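Local coordinates for protein hyaluronidase (Thermobaculum terrenum, PDB 5DIY) that probably removes O-linked N-acetylglucosamine from proteins, acting as a family 84 glycoside hydrolase with hexosaminidase activity, at residues L235-Y240 with N257-P262; N223-D228 with K266-T271; S394-G399 with R450-I455; D387-T392 with Q446-S451. One frame throughout, in Å; residues are numbered along the deposited sequence.

Contact 1. Residues L235-Y240 with N257-P262; sequences LHIGPY and NPMALP
Met259 brings its thioether against the backbone and CB of His236, and no hydrogen bond joins the two segments. The side chain leaves CA with chi2 fully extended, then bends at chi3 (-82°), which lays CE beside the peptide of His236. Met259 CE ends 3.4 Å from His236 O, a van der Waals approach of methyl to carbonyl. Next to it, Met259 SD stands 3.8 Å from His236 N and lies alongside the CB, at 4.1 Å from His236 CB to Met259 SD. Two looser apolar contacts flank this one: Ile237 CG2 meets Met259 CE at 4.4 Å, and Leu235 CD1 just reaches Leu261 CD1 at 4.5 Å.

Polar bonds lie within each loop or run to its surroundings. His236 is the centre of an inverse gamma turn, closed by a weak bond of 3.0 Å from Ile237 N to Leu235 O. The imidazole takes no part in the contact with Met259; its NE2 is bonded to Glu234 OE1. Met259 N is bonded to Ser265 OG, and Met259 O to Trp18 NE1.

The contact thus joins the long loop between barrel strands 218-222 and 251-256 to the loop that leads from strand 251-256 into helix 262-277 and holds Asn257, a residue that binds N-acetylglucosamine. Helix 301-308 packs on Leu235 and Ile237, helix 262-277 touches Met259 through Ala264, and helix 367-371 meets Leu261.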
# COMPACT_ATOMS: atom_id res chain seq x y z
N LEU C 235 -7.94 -0.55 1.44
CA LEU C 235 -7.52 -1.91 1.74
C LEU C 235 -6.78 -2.47 0.53
O LEU C 235 -7.40 -2.92 -0.45
CB LEU C 235 -8.70 -2.80 2.12
CG LEU C 235 -8.36 -4.24 2.50
CD1 LEU C 235 -7.47 -4.29 3.73
CD2 LEU C 235 -9.63 -5.05 2.71
N HIS C 236 -5.45 -2.48 0.61
CA HIS C 236 -4.60 -2.96 -0.48
C HIS C 236 -4.42 -4.47 -0.40
O HIS C 236 -3.35 -4.96 -0.02
CB HIS C 236 -3.24 -2.27 -0.47
CG HIS C 236 -3.30 -0.80 -0.75
ND1 HIS C 236 -2.28 0.06 -0.43
CD2 HIS C 236 -4.26 -0.04 -1.32
CE1 HIS C 236 -2.60 1.28 -0.81
NE2 HIS C 236 -3.80 1.25 -1.35
N ILE C 237 -5.47 -5.20 -0.78
CA ILE C 237 -5.42 -6.67 -0.79
C ILE C 237 -5.30 -7.28 -2.19
O ILE C 237 -5.22 -8.49 -2.31
CB ILE C 237 -6.59 -7.31 -0.01
CG1 ILE C 237 -7.95 -6.77 -0.47
CG2 ILE C 237 -6.37 -7.10 1.49
CD1 ILE C 237 -9.12 -7.66 -0.09
N GLY C 238 -5.27 -6.45 -3.24
CA GLY C 238 -5.19 -6.93 -4.61
C GLY C 238 -3.84 -7.56 -4.94
O GLY C 238 -2.86 -7.33 -4.21
N PRO C 239 -3.76 -8.32 -6.04
CA PRO C 239 -2.51 -8.99 -6.36
C PRO C 239 -1.39 -8.03 -6.75
O PRO C 239 -1.65 -6.96 -7.29
CB PRO C 239 -2.88 -9.88 -7.55
CG PRO C 239 -3.94 -9.10 -8.25
CD PRO C 239 -4.74 -8.47 -7.13
N TYR C 240 -0.16 -8.43 -6.45
CA TYR C 240 1.03 -7.82 -7.03
C TYR C 240 0.87 -7.79 -8.55
O TYR C 240 0.42 -8.78 -9.14
CB TYR C 240 2.27 -8.64 -6.64
CG TYR C 240 3.59 -7.94 -6.83
CD1 TYR C 240 3.92 -6.81 -6.08
CD2 TYR C 240 4.54 -8.43 -7.73
CE1 TYR C 240 5.14 -6.18 -6.24
CE2 TYR C 240 5.76 -7.79 -7.90
CZ TYR C 240 6.06 -6.68 -7.15
OH TYR C 240 7.27 -6.08 -7.32
N ASN C 257 7.27 -3.19 0.73
CA ASN C 257 6.81 -2.49 1.93
C ASN C 257 5.32 -2.81 2.17
O ASN C 257 4.46 -2.38 1.39
CB ASN C 257 7.04 -0.98 1.81
CG ASN C 257 6.98 -0.26 3.16
OD1 ASN C 257 6.95 -0.89 4.22
ND2 ASN C 257 6.98 1.06 3.13
N PRO C 258 5.00 -3.58 3.24
CA PRO C 258 3.62 -4.03 3.45
C PRO C 258 2.76 -3.05 4.25
O PRO C 258 3.21 -1.97 4.62
CB PRO C 258 3.82 -5.33 4.22
CG PRO C 258 5.06 -5.09 5.02
CD PRO C 258 5.88 -4.07 4.31
N MET C 259 1.52 -3.45 4.51
CA MET C 259 0.62 -2.65 5.35
C MET C 259 0.97 -2.84 6.82
O MET C 259 1.53 -3.88 7.21
CB MET C 259 -0.84 -3.06 5.12
CG MET C 259 -1.32 -2.88 3.68
SD MET C 259 -3.07 -3.24 3.48
CE MET C 259 -3.02 -5.02 3.36
N ALA C 260 0.62 -1.85 7.63
CA ALA C 260 0.65 -2.00 9.09
C ALA C 260 -0.32 -3.10 9.60
O ALA C 260 -0.26 -3.46 10.77
CB ALA C 260 0.36 -0.67 9.77
N LEU C 261 -1.22 -3.57 8.73
CA LEU C 261 -2.01 -4.79 8.92
C LEU C 261 -1.25 -6.01 8.38
O LEU C 261 -1.28 -6.26 7.17
CB LEU C 261 -3.35 -4.66 8.18
CG LEU C 261 -4.22 -3.45 8.50
CD1 LEU C 261 -5.46 -3.46 7.62
CD2 LEU C 261 -4.59 -3.42 9.97
N PRO C 262 -0.55 -6.77 9.25
CA PRO C 262 0.30 -7.86 8.75
C PRO C 262 -0.43 -9.06 8.18
O PRO C 262 0.00 -9.62 7.17
CB PRO C 262 1.10 -8.29 9.99
CG PRO C 262 0.31 -7.83 11.15
CD PRO C 262 -0.36 -6.57 10.71

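Contact 2. Residues N223-D228 with K266-T271; sequences NYPVND and KLPLYT. With NAG (2-acetamido-2-deoxy-beta-D-glucopyranose), chain E.
Within the (beta/alpha)8 barrel, Pro225 of the loop following the seventh strand, 218-222, packs on Pro268 of helix 262-277, which follows the eighth. The two pyrrolidines cross at about a right angle, with Pro225 CG 3.7 Å from Pro268 CG. Beside them Leu269 CD2 touches Pro225 CD at 4.1 Å, and Pro268 CB comes obliquely to the ring of Tyr224, 3.8 Å from Tyr224 CE2. The peptide bond before Pro225 is cis, folding the proline back so that its CB sits over the centre of the tyrosine ring, 3.9 Å above the plane. Tyr224 OH is bonded to Gly238 O.

Pro268 has no backbone N-H to give, and the helix is kinked there; Thr271 OG1 bonds to Pro268 O at 2.6 Å and also receives Tyr240 N.

Three residues beyond Pro225 in the loop, Asp228 grips the sugar with both carboxylate oxygens. O6 of NAG donates to Asp228 OD1 at 2.6 Å and O4 of NAG donates to Asp228 OD2 at 2.7 Å, while Tyr14 N also reaches OD2. This two-handed hold on O4 and O6 by an aspartate belongs to the N-acetylglucosamine pocket of family 84 hydrolases.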
# COMPACT_ATOMS: atom_id res chain seq x y z
N ASN C 223 6.69 -0.12 -2.97
CA ASN C 223 5.70 0.37 -2.02
C ASN C 223 4.31 -0.15 -2.33
O ASN C 223 3.41 0.61 -2.70
CB ASN C 223 5.71 1.91 -1.97
CG ASN C 223 6.89 2.47 -1.22
OD1 ASN C 223 7.66 3.27 -1.75
ND2 ASN C 223 7.02 2.11 0.04
N TYR C 224 4.16 -1.46 -2.19
CA TYR C 224 2.88 -2.15 -2.25
C TYR C 224 3.08 -3.43 -1.42
O TYR C 224 4.10 -4.10 -1.61
CB TYR C 224 2.48 -2.48 -3.70
CG TYR C 224 1.09 -3.07 -3.74
CD1 TYR C 224 -0.04 -2.24 -3.75
CD2 TYR C 224 0.90 -4.45 -3.71
CE1 TYR C 224 -1.33 -2.78 -3.74
CE2 TYR C 224 -0.38 -4.99 -3.72
CZ TYR C 224 -1.49 -4.15 -3.73
OH TYR C 224 -2.74 -4.71 -3.72
N PRO C 225 2.15 -3.79 -0.52
CA PRO C 225 0.82 -3.19 -0.35
C PRO C 225 0.67 -1.97 0.59
O PRO C 225 -0.46 -1.59 0.85
CB PRO C 225 -0.01 -4.37 0.19
CG PRO C 225 0.98 -5.19 0.93
CD PRO C 225 2.21 -5.14 0.06
N VAL C 226 1.76 -1.37 1.08
CA VAL C 226 1.66 -0.24 2.04
C VAL C 226 0.45 0.66 1.85
O VAL C 226 0.23 1.17 0.75
CB VAL C 226 2.83 0.79 2.01
CG1 VAL C 226 3.73 0.63 3.21
CG2 VAL C 226 3.59 0.82 0.69
N ASN C 227 -0.27 0.91 2.94
CA ASN C 227 -1.37 1.86 2.95
C ASN C 227 -1.24 2.84 4.12
O ASN C 227 -2.16 3.03 4.89
CB ASN C 227 -2.72 1.13 2.94
CG ASN C 227 -3.00 0.35 4.23
OD1 ASN C 227 -2.09 -0.03 4.97
ND2 ASN C 227 -4.29 0.09 4.48
N ASP C 228 -0.06 3.47 4.25
CA ASP C 228 0.16 4.44 5.32
C ASP C 228 -0.21 5.85 4.88
O ASP C 228 -0.45 6.09 3.68
CB ASP C 228 1.60 4.37 5.89
CG ASP C 228 2.69 4.71 4.86
OD1 ASP C 228 2.40 5.26 3.78
OD2 ASP C 228 3.86 4.42 5.17
N LYS C 266 -0.64 -10.58 3.98
CA LYS C 266 -0.27 -11.91 3.49
C LYS C 266 -0.91 -12.28 2.16
O LYS C 266 -0.33 -13.07 1.41
CB LYS C 266 -0.57 -12.98 4.54
CG LYS C 266 0.30 -12.88 5.78
CD LYS C 266 -0.09 -13.95 6.79
CE LYS C 266 0.72 -13.84 8.07
NZ LYS C 266 0.39 -15.00 8.96
N LEU C 267 -2.09 -11.72 1.88
CA LEU C 267 -2.79 -11.98 0.62
C LEU C 267 -1.99 -11.44 -0.59
O LEU C 267 -1.62 -12.23 -1.46
CB LEU C 267 -4.25 -11.45 0.68
CG LEU C 267 -5.34 -12.27 -0.01
CD1 LEU C 267 -6.66 -11.50 0.08
CD2 LEU C 267 -4.98 -12.56 -1.46
N PRO C 268 -1.70 -10.13 -0.64
CA PRO C 268 -0.85 -9.63 -1.73
C PRO C 268 0.61 -10.09 -1.67
O PRO C 268 1.22 -10.29 -2.72
CB PRO C 268 -0.94 -8.10 -1.59
CG PRO C 268 -1.37 -7.87 -0.19
CD PRO C 268 -2.26 -9.01 0.15
N LEU C 269 1.16 -10.26 -0.46
CA LEU C 269 2.53 -10.78 -0.31
C LEU C 269 2.69 -12.20 -0.85
O LEU C 269 3.73 -12.53 -1.43
CB LEU C 269 3.01 -10.69 1.14
CG LEU C 269 3.28 -9.28 1.69
CD1 LEU C 269 3.63 -9.37 3.17
CD2 LEU C 269 4.36 -8.55 0.91
N TYR C 270 1.66 -13.03 -0.69
CA TYR C 270 1.62 -14.36 -1.32
C TYR C 270 1.82 -14.24 -2.83
O TYR C 270 2.62 -14.96 -3.42
CB TYR C 270 0.31 -15.09 -1.01
CG TYR C 270 0.26 -16.52 -1.49
CD1 TYR C 270 -0.02 -16.82 -2.83
CD2 TYR C 270 0.47 -17.59 -0.62
CE1 TYR C 270 -0.07 -18.13 -3.28
CE2 TYR C 270 0.42 -18.91 -1.06
CZ TYR C 270 0.15 -19.17 -2.39
OH TYR C 270 0.09 -20.47 -2.86
N THR C 271 1.08 -13.32 -3.46
CA THR C 271 1.14 -13.13 -4.91
C THR C 271 2.48 -12.55 -5.35
O THR C 271 3.04 -12.94 -6.38
CB THR C 271 -0.03 -12.27 -5.45
OG1 THR C 271 0.07 -10.92 -4.97
CG2 THR C 271 -1.37 -12.88 -5.04
C1 NAG E . 7.87 6.95 1.44
C2 NAG E . 8.76 6.21 2.46
C3 NAG E . 8.12 4.96 3.07
C4 NAG E . 6.61 5.07 3.03
C5 NAG E . 6.17 5.14 1.57
C6 NAG E . 4.64 5.27 1.41
C7 NAG E . 10.29 5.16 0.81
C8 NAG E . 11.73 4.98 0.44
N2 NAG E . 10.08 5.91 1.89
O3 NAG E . 8.58 4.81 4.41
O4 NAG E . 6.01 3.91 3.61
O5 NAG E . 6.83 6.17 0.84
O6 NAG E . 4.11 6.36 2.17
O7 NAG E . 9.39 4.65 0.16

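Contact 3. Residues S394-G399 with R450-I455; sequences SNLFTG and RSTVSI
Leu396 sends CG trans to its own nitrogen (chi1 -179°), which carries the two methyls from helix 373-398 toward the join between helices 440-451 and 453-459. On the other side, the first torsion of Ile455 (63°) tucks CG1 between N and the carbonyl carbon and leaves CG2 facing the leucine.

The two leucine methyls divide the work. Leu396 CD1 meets Ile455 CG2 at 3.7 Å, while Leu396 CD2 meets Thr452 CG2 at 4.0 Å and skirts the backbone, 4.5 Å from Ser451 O. Thr452 is amphipathic here: its methyl faces Leu396, whereas OG1 is bonded to Val448 O and to Arg419 NE. Ile455 also leans on Leu412, Ala415 and Arg419 of helix 412-428.

Near the end of helix 373-398, Thr398 OG1 donates to Ser394 O at 3.0 Å, from the opposite face of that carbonyl to Thr398 N.

Leu396 takes part in every pair of the contact, against two methyls and a backbone carbonyl oxygen, far from any annotated site. With no hydrogen bond between the segments, the contact rests on van der Waals packing in a partly buried place.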
# COMPACT_ATOMS: atom_id res chain seq x y z
N SER C 394 -38.11 1.55 -7.62
CA SER C 394 -39.29 0.68 -7.86
C SER C 394 -40.61 1.46 -7.72
O SER C 394 -41.50 1.34 -8.55
CB SER C 394 -39.30 -0.50 -6.88
OG SER C 394 -38.08 -1.21 -6.91
N ASN C 395 -40.70 2.26 -6.67
CA ASN C 395 -41.89 3.07 -6.42
C ASN C 395 -42.03 4.28 -7.32
O ASN C 395 -43.15 4.73 -7.59
CB ASN C 395 -41.96 3.45 -4.95
CG ASN C 395 -42.24 2.25 -4.09
OD1 ASN C 395 -43.31 1.68 -4.19
ND2 ASN C 395 -41.29 1.84 -3.28
N LEU C 396 -40.91 4.81 -7.80
CA LEU C 396 -40.92 5.82 -8.85
C LEU C 396 -41.58 5.28 -10.13
O LEU C 396 -42.43 5.96 -10.71
CB LEU C 396 -39.48 6.29 -9.13
CG LEU C 396 -39.28 7.38 -10.18
CD1 LEU C 396 -39.96 8.67 -9.77
CD2 LEU C 396 -37.79 7.59 -10.41
N PHE C 397 -41.20 4.07 -10.54
CA PHE C 397 -41.68 3.50 -11.81
C PHE C 397 -43.11 2.95 -11.75
O PHE C 397 -43.77 2.86 -12.79
CB PHE C 397 -40.73 2.42 -12.36
CG PHE C 397 -39.32 2.92 -12.61
CD1 PHE C 397 -39.08 4.13 -13.26
CD2 PHE C 397 -38.22 2.16 -12.21
CE1 PHE C 397 -37.78 4.58 -13.49
CE2 PHE C 397 -36.93 2.61 -12.43
CZ PHE C 397 -36.70 3.82 -13.07
N THR C 398 -43.59 2.57 -10.56
CA THR C 398 -44.99 2.15 -10.39
C THR C 398 -45.92 3.32 -10.66
O THR C 398 -46.80 3.25 -11.53
CB THR C 398 -45.24 1.57 -8.98
OG1 THR C 398 -44.33 0.49 -8.73
CG2 THR C 398 -46.68 1.06 -8.84
N GLY C 399 -45.73 4.41 -9.90
CA GLY C 399 -46.49 5.65 -10.07
C GLY C 399 -45.86 6.57 -11.10
O GLY C 399 -45.56 6.15 -12.22
N ARG C 450 -30.98 13.22 -7.06
CA ARG C 450 -31.21 14.15 -8.17
C ARG C 450 -32.32 13.68 -9.11
O ARG C 450 -33.11 14.50 -9.60
CB ARG C 450 -29.94 14.36 -9.00
CG ARG C 450 -28.80 15.05 -8.27
CD ARG C 450 -27.77 15.58 -9.25
NE ARG C 450 -26.49 15.90 -8.61
CZ ARG C 450 -25.45 15.07 -8.45
NH1 ARG C 450 -25.48 13.82 -8.90
NH2 ARG C 450 -24.36 15.51 -7.83
N SER C 451 -32.38 12.38 -9.35
CA SER C 451 -33.36 11.79 -10.28
C SER C 451 -34.81 11.80 -9.77
O SER C 451 -35.73 11.59 -10.55
CB SER C 451 -32.97 10.35 -10.63
OG SER C 451 -31.84 10.35 -11.49
N THR C 452 -34.99 12.06 -8.47
CA THR C 452 -36.30 12.02 -7.82
C THR C 452 -36.73 13.38 -7.25
O THR C 452 -37.59 13.46 -6.37
CB THR C 452 -36.29 10.93 -6.71
OG1 THR C 452 -35.23 11.20 -5.78
CG2 THR C 452 -36.07 9.55 -7.33
N VAL C 453 -36.14 14.47 -7.75
CA VAL C 453 -36.56 15.82 -7.38
C VAL C 453 -38.02 16.13 -7.75
O VAL C 453 -38.73 16.79 -6.97
CB VAL C 453 -35.62 16.91 -7.97
CG1 VAL C 453 -35.59 16.89 -9.51
CG2 VAL C 453 -36.01 18.30 -7.47
N SER C 454 -38.48 15.65 -8.90
CA SER C 454 -39.80 16.04 -9.42
C SER C 454 -40.99 15.40 -8.68
O SER C 454 -42.12 15.88 -8.83
CB SER C 454 -39.90 15.81 -10.94
OG SER C 454 -39.98 14.44 -11.26
N ILE C 455 -40.76 14.33 -7.91
CA ILE C 455 -41.83 13.77 -7.07
C ILE C 455 -42.11 14.63 -5.82
O ILE C 455 -43.24 14.64 -5.33
CB ILE C 455 -41.62 12.28 -6.68
CG1 ILE C 455 -40.36 12.06 -5.84
CG2 ILE C 455 -41.59 11.40 -7.93
CD1 ILE C 455 -40.35 10.73 -5.11

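Contact 4. Residues D387-T392 with Q446-S451; sequences DQAMIT and QQVLRS
Val448 points its CB from helix 440-451 at helix 373-398 and forks there, each methyl finding its own partner. CG1, trans to the backbone nitrogen (chi1 179°), reaches Thr392, with 4.0 Å between Val448 CG1 and Thr392 CG2. CG2 lies beside the nitrogen instead and meets Ala389, at 4.0 Å from Val448 CG2 to Ala389 CB. The valine thus straddles two residues about one helical turn apart on the facing helix. The small side chain of Ala389 is consistent with the close approach of the backbones here, Ala389 CA lying 6.8 Å from Val448 CA. On another side Val448 touches Leu422 of helix 412-428, a third helix of the bundle.

Thr392 divides its two branches. Its methyl faces the valine, while its hydroxyl turns back along its own helix, where Thr392 OG1 donates to Gln388 O at 2.9 Å. That carbonyl is doubly engaged, for Thr392 N reaches it from the other face, 3.0 Å from Gln388 O. Ser451 repeats the pattern on helix 440-451: Ser451 OG donates to Gln447 O at 2.9 Å from above the carbonyl plane (39° out of it), and Ser451 N comes from the opposite face. Both hydroxyls are therefore satisfied within their own helices.

Between these two segments the contact is aliphatic: three buried residues meet through methyl groups alone, at ordinary van der Waals distances. Such a seam depends on shape and burial, with no hydrogen bond across it.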
# COMPACT_ATOMS: atom_id res chain seq x y z
N ASP C 387 -30.02 -0.90 -1.21
CA ASP C 387 -31.32 -1.51 -0.96
C ASP C 387 -32.44 -0.47 -0.90
O ASP C 387 -33.51 -0.65 -1.47
CB ASP C 387 -31.27 -2.33 0.34
CG ASP C 387 -32.24 -3.50 0.35
OD1 ASP C 387 -32.91 -3.78 -0.67
OD2 ASP C 387 -32.33 -4.15 1.41
N GLN C 388 -32.18 0.65 -0.22
CA GLN C 388 -33.11 1.77 -0.19
C GLN C 388 -33.24 2.50 -1.54
O GLN C 388 -34.32 2.99 -1.86
CB GLN C 388 -32.75 2.75 0.94
CG GLN C 388 -32.88 2.12 2.33
CD GLN C 388 -34.31 1.72 2.66
OE1 GLN C 388 -35.25 2.45 2.34
NE2 GLN C 388 -34.47 0.56 3.28
N ALA C 389 -32.17 2.56 -2.32
CA ALA C 389 -32.25 3.07 -3.70
C ALA C 389 -33.16 2.20 -4.57
O ALA C 389 -33.92 2.73 -5.39
CB ALA C 389 -30.87 3.17 -4.33
N MET C 390 -33.07 0.89 -4.39
CA MET C 390 -33.95 -0.09 -5.04
C MET C 390 -35.43 0.21 -4.77
O MET C 390 -36.25 0.24 -5.70
CB MET C 390 -33.61 -1.50 -4.56
CG MET C 390 -34.48 -2.63 -5.09
SD MET C 390 -34.08 -2.98 -6.80
CE MET C 390 -35.44 -4.06 -7.23
N ILE C 391 -35.75 0.44 -3.51
CA ILE C 391 -37.12 0.73 -3.10
C ILE C 391 -37.59 2.03 -3.73
O ILE C 391 -38.72 2.11 -4.22
CB ILE C 391 -37.25 0.80 -1.56
CG1 ILE C 391 -36.99 -0.58 -0.94
CG2 ILE C 391 -38.64 1.29 -1.15
CD1 ILE C 391 -36.51 -0.50 0.50
N THR C 392 -36.72 3.04 -3.71
CA THR C 392 -37.06 4.35 -4.26
C THR C 392 -37.38 4.27 -5.75
O THR C 392 -38.44 4.73 -6.18
CB THR C 392 -35.94 5.38 -3.98
OG1 THR C 392 -35.71 5.45 -2.57
CG2 THR C 392 -36.32 6.77 -4.50
N GLN C 446 -26.34 9.62 -4.81
CA GLN C 446 -26.58 11.05 -5.00
C GLN C 446 -27.43 11.30 -6.25
O GLN C 446 -28.29 12.18 -6.25
CB GLN C 446 -25.25 11.81 -5.11
CG GLN C 446 -25.39 13.34 -5.17
CD GLN C 446 -25.86 13.94 -3.85
OE1 GLN C 446 -25.22 13.76 -2.82
NE2 GLN C 446 -26.96 14.65 -3.88
N GLN C 447 -27.19 10.52 -7.30
CA GLN C 447 -27.95 10.63 -8.54
C GLN C 447 -29.39 10.13 -8.37
O GLN C 447 -30.30 10.66 -9.01
CB GLN C 447 -27.22 9.92 -9.69
CG GLN C 447 -27.82 10.15 -11.09
CD GLN C 447 -28.05 11.62 -11.42
OE1 GLN C 447 -29.13 12.00 -11.89
NE2 GLN C 447 -27.05 12.44 -11.19
N VAL C 448 -29.62 9.14 -7.50
CA VAL C 448 -30.99 8.77 -7.10
C VAL C 448 -31.71 10.00 -6.52
O VAL C 448 -32.84 10.29 -6.90
CB VAL C 448 -31.04 7.62 -6.06
CG1 VAL C 448 -32.48 7.30 -5.66
CG2 VAL C 448 -30.35 6.37 -6.60
N LEU C 449 -31.04 10.70 -5.61
CA LEU C 449 -31.57 11.96 -5.05
C LEU C 449 -31.91 12.98 -6.12
O LEU C 449 -33.00 13.56 -6.10
CB LEU C 449 -30.60 12.58 -4.04
CG LEU C 449 -30.84 12.27 -2.57
CD1 LEU C 449 -30.03 13.23 -1.70
N ARG C 450 -30.98 13.22 -7.06
CA ARG C 450 -31.21 14.15 -8.17
C ARG C 450 -32.32 13.68 -9.11
O ARG C 450 -33.11 14.50 -9.60
CB ARG C 450 -29.94 14.36 -9.00
CG ARG C 450 -28.80 15.05 -8.27
CD ARG C 450 -27.77 15.58 -9.25
NE ARG C 450 -26.49 15.90 -8.61
CZ ARG C 450 -25.45 15.07 -8.45
NH1 ARG C 450 -25.48 13.82 -8.90
NH2 ARG C 450 -24.36 15.51 -7.83
N SER C 451 -32.38 12.38 -9.35
CA SER C 451 -33.36 11.79 -10.28
C SER C 451 -34.81 11.80 -9.77
O SER C 451 -35.73 11.59 -10.55
CB SER C 451 -32.97 10.35 -10.63
OG SER C 451 -31.84 10.35 -11.49

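Contacts 1 and 2 lie at the sugar pocket, centres about 3 Å apart, and each contributes residues to it. Contact 1 is nested along the chain inside the loop closed by contact 2. They are stitched together where His236 ND1 probably bonds to Pro225 O at 2.8 Å. Contact 1 itself includes Asn257, which touches the NAG; the side chain of His236 is about 9 Å from the sugar. Contacts 3 and 4 lie in the helical bundle, centres about 9 Å apart, both on helices 373-398 and 440-451; they share Arg450 and Ser451, and contact 3 runs on into helix 453-459. Thr452 CG2 meets Thr392 CG2 at 4.0 Å. Their centres are about 42 Å and 34 Å from that of contact 1.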